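Probable ABC transporter phosphite binding protein PhnD1 (Prochlorococcus marinus str. MIT 9301, PDB 5LQ5) binds phosphite strongly, and methylphosphonate and phosphate only very weakly, probably as the periplasmic solute-binding component of an ABC transporter. Local coordinates at residues 119-124 with 150-155; 92-97 with 172-177. All blocks are in the same frame, centred on the assembly; numbering follows the deposited sequence.

Contact 1 (119-124 with 150-155)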
ATOM      1  N   PHE A 119      15.336   5.195  13.300  1.00 19.69           N
ATOM      2  CA  PHE A 119      14.729   4.927  11.974  1.00 19.07           C
ATOM      3  C   PHE A 119      13.394   4.212  12.171  1.00 15.92           C
ATOM      4  O   PHE A 119      13.279   3.296  12.989  1.00 17.70           O
ATOM      5  CB  PHE A 119      15.650   4.060  11.094  1.00 19.23           C
ATOM      6  CG  PHE A 119      15.127   3.851   9.719  1.00 17.24           C
ATOM      7  CD1 PHE A 119      15.426   4.754   8.714  1.00 21.21           C
ATOM      8  CD2 PHE A 119      14.248   2.825   9.446  1.00 19.05           C
ATOM      9  CE1 PHE A 119      14.900   4.611   7.433  1.00 21.59           C
ATOM     10  CE2 PHE A 119      13.728   2.657   8.178  1.00 22.25           C
ATOM     11  CZ  PHE A 119      14.027   3.558   7.177  1.00 21.82           C
ATOM     12  N   THR A 120      12.381   4.658  11.430  1.00 14.44           N
ATOM     13  CA  THR A 120      11.077   3.957  11.408  1.00 15.42           C
ATOM     14  C   THR A 120      10.665   3.548   9.977  1.00 15.72           C
ATOM     15  O   THR A 120      10.744   4.319   9.029  1.00 17.01           O
ATOM     16  CB  THR A 120       9.946   4.742  12.073  1.00 17.22           C
ATOM     17  OG1 THR A 120       8.786   3.898  12.220  1.00 16.77           O
ATOM     18  CG2 THR A 120       9.563   6.015  11.318  1.00 19.69           C
ATOM     19  N   PHE A 121      10.212   2.323   9.871  1.00 15.84           N
ATOM     20  CA  PHE A 121       9.475   1.831   8.751  1.00 16.05           C
ATOM     21  C   PHE A 121       7.988   2.129   8.955  1.00 16.02           C
ATOM     22  O   PHE A 121       7.547   2.626  10.002  1.00 14.87           O
ATOM     23  CB  PHE A 121       9.618   0.306   8.678  1.00 16.43           C
ATOM     24  CG  PHE A 121      11.014  -0.191   8.367  1.00 16.62           C
ATOM     25  CD1 PHE A 121      11.564  -0.058   7.104  1.00 17.33           C
ATOM     26  CD2 PHE A 121      11.758  -0.806   9.337  1.00 20.72           C
ATOM     27  CE1 PHE A 121      12.806  -0.571   6.825  1.00 17.10           C
ATOM     28  CE2 PHE A 121      13.011  -1.286   9.067  1.00 23.84           C
ATOM     29  CZ  PHE A 121      13.529  -1.165   7.827  1.00 19.24           C
ATOM     30  N   GLY A 122       7.213   1.834   7.938  1.00 15.56           N
ATOM     31  CA  GLY A 122       5.763   1.738   8.047  1.00 15.53           C
ATOM     32  C   GLY A 122       5.322   0.428   8.699  1.00 16.19           C
ATOM     33  O   GLY A 122       6.011  -0.110   9.556  1.00 16.04           O
ATOM     34  N   SER A 123       4.179  -0.090   8.261  1.00 14.87           N
ATOM     35  CA  SER A 123       3.745  -1.403   8.743  1.00 15.23           C
ATOM     36  C   SER A 123       4.808  -2.453   8.534  1.00 15.17           C
ATOM     37  O   SER A 123       5.479  -2.455   7.512  1.00 16.45           O
ATOM     38  CB  SER A 123       2.474  -1.864   8.031  1.00 16.61           C
ATOM     39  OG  SER A 123       2.123  -3.219   8.390  1.00 18.15           O
ATOM     40  N   GLU A 124       4.867  -3.397   9.471  1.00 15.67           N
ATOM     41  CA  GLU A 124       5.780  -4.533   9.315  1.00 15.53           C
ATOM     42  C   GLU A 124       5.525  -5.263   7.997  1.00 14.45           C
ATOM     43  O   GLU A 124       6.440  -5.851   7.453  1.00 17.07           O
ATOM     44  CB  GLU A 124       5.554  -5.547  10.450  1.00 18.94           C
ATOM     45  CG  GLU A 124       5.931  -5.046  11.865  1.00 21.77           C
ATOM     46  CD  GLU A 124       4.828  -4.311  12.627  1.00 32.53           C
ATOM     47  OE1 GLU A 124       3.816  -3.859  12.017  1.00 29.60           O
ATOM     48  OE2 GLU A 124       4.989  -4.182  13.876  1.00 33.70           O
ATOM     49  N   LYS A 150      19.366  -0.479  18.176  1.00 25.13           N
ATOM     50  CA  LYS A 150      19.495  -1.791  17.471  1.00 26.28           C
ATOM     51  C   LYS A 150      18.132  -2.338  17.032  1.00 26.20           C
ATOM     52  O   LYS A 150      17.896  -3.552  16.908  1.00 29.32           O
ATOM     53  CB  LYS A 150      20.301  -2.811  18.303  1.00 33.01           C
ATOM     54  CG  LYS A 150      21.530  -2.193  18.983  1.00 50.37           C
ATOM     55  CD  LYS A 150      22.790  -3.030  18.863  1.00 58.04           C
ATOM     56  CE  LYS A 150      23.985  -2.266  19.427  1.00 58.09           C
ATOM     57  NZ  LYS A 150      25.283  -2.815  18.952  1.00112.30           N
ATOM     58  N   LYS A 151      17.239  -1.400  16.756  1.00 23.07           N
ATOM     59  CA  LYS A 151      15.886  -1.732  16.319  1.00 23.72           C
ATOM     60  C   LYS A 151      15.349  -0.610  15.451  1.00 22.91           C
ATOM     61  O   LYS A 151      15.886   0.468  15.410  1.00 24.18           O
ATOM     62  CB  LYS A 151      14.955  -2.019  17.499  1.00 37.99           C
ATOM     63  CG  LYS A 151      14.661  -0.839  18.380  1.00 98.06           C
ATOM     64  CD  LYS A 151      13.911  -1.270  19.624  1.00112.49           C
ATOM     65  CE  LYS A 151      13.035  -0.132  20.119  1.00 99.04           C
ATOM     66  NZ  LYS A 151      12.345  -0.414  21.402  1.00 93.01           N
ATOM     67  N   ALA A 152      14.296  -0.938  14.713  1.00 21.79           N
ATOM     68  CA  ALA A 152      13.589   0.035  13.891  1.00 21.29           C
ATOM     69  C   ALA A 152      12.184   0.137  14.389  1.00 20.10           C
ATOM     70  O   ALA A 152      11.569  -0.850  14.853  1.00 21.81           O
ATOM     71  CB  ALA A 152      13.583  -0.400  12.439  1.00 22.67           C
ATOM     72  N   GLY A 153      11.620   1.319  14.216  1.00 19.20           N
ATOM     73  CA  GLY A 153      10.169   1.489  14.450  1.00 16.51           C
ATOM     74  C   GLY A 153       9.348   0.892  13.281  1.00 18.26           C
ATOM     75  O   GLY A 153       9.861   0.707  12.168  1.00 15.75           O
ATOM     76  N   PHE A 154       8.091   0.576  13.562  1.00 17.06           N
ATOM     77  CA  PHE A 154       7.080   0.184  12.572  1.00 15.98           C
ATOM     78  C   PHE A 154       5.848   1.023  12.891  1.00 17.91           C
ATOM     79  O   PHE A 154       5.141   0.780  13.859  1.00 20.71           O
ATOM     80  CB  PHE A 154       6.791  -1.304  12.608  1.00 16.47           C
ATOM     81  CG  PHE A 154       8.016  -2.156  12.353  1.00 16.66           C
ATOM     82  CD1 PHE A 154       8.457  -2.424  11.077  1.00 17.58           C
ATOM     83  CD2 PHE A 154       8.744  -2.697  13.415  1.00 21.66           C
ATOM     84  CE1 PHE A 154       9.570  -3.190  10.841  1.00 18.31           C
ATOM     85  CE2 PHE A 154       9.856  -3.470  13.171  1.00 22.67           C
ATOM     86  CZ  PHE A 154      10.279  -3.713  11.893  1.00 23.56           C
ATOM     87  N   SER A 155       5.598   2.016  12.045  1.00 16.09           N
ATOM     88  CA  SER A 155       4.586   3.018  12.332  1.00 17.32           C
ATOM     89  C   SER A 155       3.178   2.543  12.013  1.00 19.45           C
ATOM     90  O   SER A 155       2.218   3.098  12.518  1.00 21.15           O
ATOM     91  CB  SER A 155       4.860   4.271  11.477  1.00 15.92           C
ATOM     92  OG  SER A 155       4.449   4.014  10.157  1.00 17.13           O
TER
HETATM   93  O   HOH W   1      15.873   3.196  15.442  1.00 23.86           O
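Phe121 O is gripped by two donors, one from each segment. Ser155 N reaches it at 2.9 Å, from 33° out of the carbonyl plane, whereas Thr120 OG1, anti to its own backbone N, lies in that plane on a lone pair. Two further bonds give the parallel register of Thr120 with Gly153 and Phe121 with Phe154: Gly153 N donates almost straight to Phe119 O (2.9 Å, 165° at the hydrogen), and Phe121 N to Gly153 O (2.8 Å). A water accepts from Phe119 N and donates to Lys151 O, prolonging the ladder past its last direct bond. At Gly153 a CB would clash with Thr120 OG1, 2.8 Å away, so the missing side chain lets OG1 pack against the Gly153 backbone. On the face bearing Phe121 and Phe154, the two rings point the same way with planes 17° apart but slid so far that they barely overlap; Phe121 CD2 meets Phe154 CE1 at 3.6 Å, and Ala152 CB closes on Phe121 CE2. Phe119 CE2 sits over the centre of one Phe121 face. Glu124, bent at chi2, lays CG over a face of the Phe154 ring in a CH-pi contact, 3.9 Å from the centroid. The pair forms the strands of a beta-alpha-beta unit, with strand 153-154 at the sheet edge. Its connecting helix 127-139 packs on Phe121 and Phe154, helix 158-167 covers Thr120 and Ser155, and strand 172-176 lies against Phe119.

Contact 2 (92-97 with 172-177)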
ATOM      1  N   SER A  92       9.577   3.764  -3.367  1.00 21.16           N
ATOM      2  CA  SER A  92       9.593   4.335  -2.039  1.00 20.13           C
ATOM      3  C   SER A  92      10.479   5.571  -2.022  1.00 18.79           C
ATOM      4  O   SER A  92      11.351   5.772  -2.882  1.00 22.06           O
ATOM      5  CB  SER A  92      10.142   3.350  -1.013  1.00 20.24           C
ATOM      6  OG  SER A  92       9.409   2.125  -0.986  1.00 21.32           O
ATOM      7  N   VAL A  93      10.281   6.348  -0.974  1.00 20.18           N
ATOM      8  CA  VAL A  93      11.191   7.409  -0.567  1.00 22.29           C
ATOM      9  C   VAL A  93      11.678   7.185   0.850  1.00 22.40           C
ATOM     10  O   VAL A  93      10.961   6.668   1.735  1.00 19.73           O
ATOM     11  CB  VAL A  93      10.569   8.817  -0.676  1.00 23.90           C
ATOM     12  CG1 VAL A  93      10.235   9.099  -2.133  1.00 25.24           C
ATOM     13  CG2 VAL A  93       9.333   8.999   0.225  1.00 21.49           C
ATOM     14  N   PHE A  94      12.945   7.507   1.031  1.00 19.87           N
ATOM     15  CA  PHE A  94      13.523   7.727   2.329  1.00 19.45           C
ATOM     16  C   PHE A  94      13.483   9.218   2.618  1.00 22.24           C
ATOM     17  O   PHE A  94      13.877  10.026   1.771  1.00 22.73           O
ATOM     18  CB  PHE A  94      14.952   7.219   2.399  1.00 18.94           C
ATOM     19  CG  PHE A  94      15.074   5.705   2.434  1.00 18.71           C
ATOM     20  CD1 PHE A  94      15.382   5.037   3.600  1.00 21.28           C
ATOM     21  CD2 PHE A  94      14.903   4.958   1.290  1.00 20.85           C
ATOM     22  CE1 PHE A  94      15.534   3.657   3.611  1.00 20.55           C
ATOM     23  CE2 PHE A  94      15.028   3.566   1.288  1.00 22.10           C
ATOM     24  CZ  PHE A  94      15.337   2.908   2.456  1.00 21.72           C
ATOM     25  N   VAL A  95      13.023   9.577   3.803  1.00 20.32           N
ATOM     26  CA  VAL A  95      12.949  10.950   4.272  1.00 20.31           C
ATOM     27  C   VAL A  95      13.716  11.117   5.570  1.00 21.52           C
ATOM     28  O   VAL A  95      13.821  10.159   6.382  1.00 21.42           O
ATOM     29  CB  VAL A  95      11.519  11.456   4.432  1.00 22.14           C
ATOM     30  CG1 VAL A  95      10.764  11.395   3.123  1.00 25.14           C
ATOM     31  CG2 VAL A  95      10.766  10.738   5.522  1.00 22.75           C
ATOM     32  N   VAL A  96      14.243  12.328   5.766  1.00 23.57           N
ATOM     33  CA  VAL A  96      14.976  12.683   6.971  1.00 24.64           C
ATOM     34  C   VAL A  96      14.481  13.985   7.558  1.00 24.32           C
ATOM     35  O   VAL A  96      13.990  14.857   6.840  1.00 23.88           O
ATOM     36  CB  VAL A  96      16.492  12.760   6.762  1.00 23.21           C
ATOM     37  CG1 VAL A  96      17.061  11.385   6.413  1.00 25.76           C
ATOM     38  CG2 VAL A  96      16.834  13.770   5.666  1.00 24.55           C
ATOM     39  N   ASN A  97      14.605  14.094   8.879  1.00 21.38           N
ATOM     40  CA  ASN A  97      14.260  15.303   9.604  1.00 23.72           C
ATOM     41  C   ASN A  97      15.357  16.333   9.267  1.00 26.15           C
ATOM     42  O   ASN A  97      16.546  16.011   9.229  1.00 26.10           O
ATOM     43  CB  ASN A  97      14.206  15.052  11.098  1.00 25.22           C
ATOM     44  CG  ASN A  97      13.713  16.251  11.878  1.00 26.58           C
ATOM     45  OD1 ASN A  97      14.419  17.236  12.013  1.00 30.12           O
ATOM     46  ND2 ASN A  97      12.493  16.178  12.387  1.00 26.24           N
ATOM     47  N   ALA A 172      14.603   9.506  10.705  1.00 17.80           N
ATOM     48  CA  ALA A 172      14.496   9.081   9.324  1.00 17.55           C
ATOM     49  C   ALA A 172      13.449   8.004   9.210  1.00 17.70           C
ATOM     50  O   ALA A 172      13.176   7.312  10.184  1.00 18.44           O
ATOM     51  CB  ALA A 172      15.826   8.545   8.795  1.00 20.67           C
ATOM     52  N   GLY A 173      12.918   7.840   8.004  1.00 16.95           N
ATOM     53  CA  GLY A 173      11.978   6.763   7.710  1.00 17.47           C
ATOM     54  C   GLY A 173      11.803   6.530   6.221  1.00 16.48           C
ATOM     55  O   GLY A 173      12.426   7.213   5.400  1.00 20.28           O
ATOM     56  N   ALA A 174      11.021   5.525   5.874  1.00 16.11           N
ATOM     57  CA  ALA A 174      10.716   5.168   4.506  1.00 17.23           C
ATOM     58  C   ALA A 174       9.257   4.972   4.287  1.00 15.62           C
ATOM     59  O   ALA A 174       8.556   4.423   5.149  1.00 16.02           O
ATOM     60  CB  ALA A 174      11.477   3.918   4.088  1.00 19.14           C
ATOM     61  N   LEU A 175       8.794   5.375   3.110  1.00 16.99           N
ATOM     62  CA  LEU A 175       7.369   5.280   2.785  1.00 18.38           C
ATOM     63  C   LEU A 175       7.087   5.283   1.291  1.00 19.09           C
ATOM     64  O   LEU A 175       7.955   5.572   0.475  1.00 19.64           O
ATOM     65  CB  LEU A 175       6.553   6.382   3.480  1.00 18.69           C
ATOM     66  CG  LEU A 175       6.833   7.797   2.983  1.00 18.06           C
ATOM     67  CD1 LEU A 175       5.527   8.577   3.024  1.00 21.18           C
ATOM     68  CD2 LEU A 175       7.919   8.460   3.813  1.00 22.35           C
ATOM     69  N   ASN A 176       5.834   4.979   0.992  1.00 16.97           N
ATOM     70  CA  ASN A 176       5.168   5.117  -0.324  1.00 18.37           C
ATOM     71  C   ASN A 176       5.455   6.520  -0.927  1.00 21.02           C
ATOM     72  O   ASN A 176       5.141   7.537  -0.324  1.00 20.30           O
ATOM     73  CB  ASN A 176       3.680   4.894  -0.053  1.00 18.30           C
ATOM     74  CG  ASN A 176       2.784   5.099  -1.241  1.00 20.04           C
ATOM     75  OD1 ASN A 176       2.995   5.999  -2.050  1.00 22.47           O
ATOM     76  ND2 ASN A 176       1.735   4.285  -1.338  1.00 20.92           N
ATOM     77  N   LYS A 177       6.001   6.576  -2.133  1.00 20.20           N
ATOM     78  CA  LYS A 177       6.418   7.880  -2.749  1.00 21.55           C
ATOM     79  C   LYS A 177       5.191   8.747  -3.111  1.00 21.70           C
ATOM     80  O   LYS A 177       5.207   9.968  -2.951  1.00 24.72           O
ATOM     81  CB  LYS A 177       7.280   7.638  -3.993  1.00 23.32           C
ATOM     82  CG  LYS A 177       7.625   8.914  -4.776  1.00 24.21           C
ATOM     83  CD  LYS A 177       8.730   8.585  -5.772  1.00 30.55           C
ATOM     84  CE  LYS A 177       9.194   9.811  -6.552  1.00 40.99           C
ATOM     85  NZ  LYS A 177       8.256  10.113  -7.657  1.00 52.17           N
TER
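Strands 92-97 and 172-176 run antiparallel, 154° between their directions and 4.7 Å apart at closest approach, with Val93-Leu175 and Val95-Gly173 as hydrogen-bonded pairs. They belong to the mixed five-stranded sheet of one lobe of the periplasmic binding protein fold, where strand 92-97 is the strand running against its neighbours. Each hydrogen-bonded pair carries two bonds; the straightest, Val93 N to Leu175 O (2.8 Å, 168° at the hydrogen), arrives nearly along the C=O axis. On the face of Val93, Val95 and Leu175, the leucine holds CG in the crowded position between backbone N and carbonyl carbon. With this chi1, CD2 touches both valines, 3.9 Å from Val93 CG2 and 4.0 Å from Val95 CG2. Val93 lies alongside Leu175, while its other branch, CG1, meets Lys177 CG at 3.7 Å, the lysine chain crossing it at about a right angle on the way to a salt bridge with Glu181. An alanine in place of Val93 would remove both branches and would probably loosen the packing against Leu175 CD2 and the aliphatic part of Lys177. Gly173, opposite Val95, adds no side chain to this face. The other face carries Phe94, Val96, Ala172 and Ala174, and Val96 CG1 touches Ala172 CB at 3.9 Å. Asn176, which pairs with Ser92 at the end of the ladder, is also the N-cap of helix 177-186: OD1 accepts from Val179 N and ND2 bonds to Tyr206 OH of the phosphite pocket, making Asn176 a second-shell residue whose side chain is about 5 Å from the ion. Across the non-hydrogen-bonded pair Phe94-Ala174, Ala174 CB makes a CH-pi contact over the centre of the Phe94 ring, 4.1 Å from the centroid and 11° off its normal.

Overall arrangement
Contacts 1 and 2 have centres 11 Å apart and share one mixed sheet, whose order is 153-154, 119-121, 172-176, 92-97, 194-199. Strands 119-121 and 172-176 join them: Thr120 N probably bonds to Ala172 O at 3.0 Å, and Phe119 CE1 packs on Gly173 CA. Along the chain the order is 92-97, 119-124, 150-155, 172-177, so the span bounded by contact 2 contains both segments of contact 1. Near the ends of the shared strands, the Ser123 side chain is about 6 Å and that of Asn176 about 5 Å from phosphite, placing these ends of both contacts beside the ligand pocket, which includes Ser126, Thr127 and Ser128.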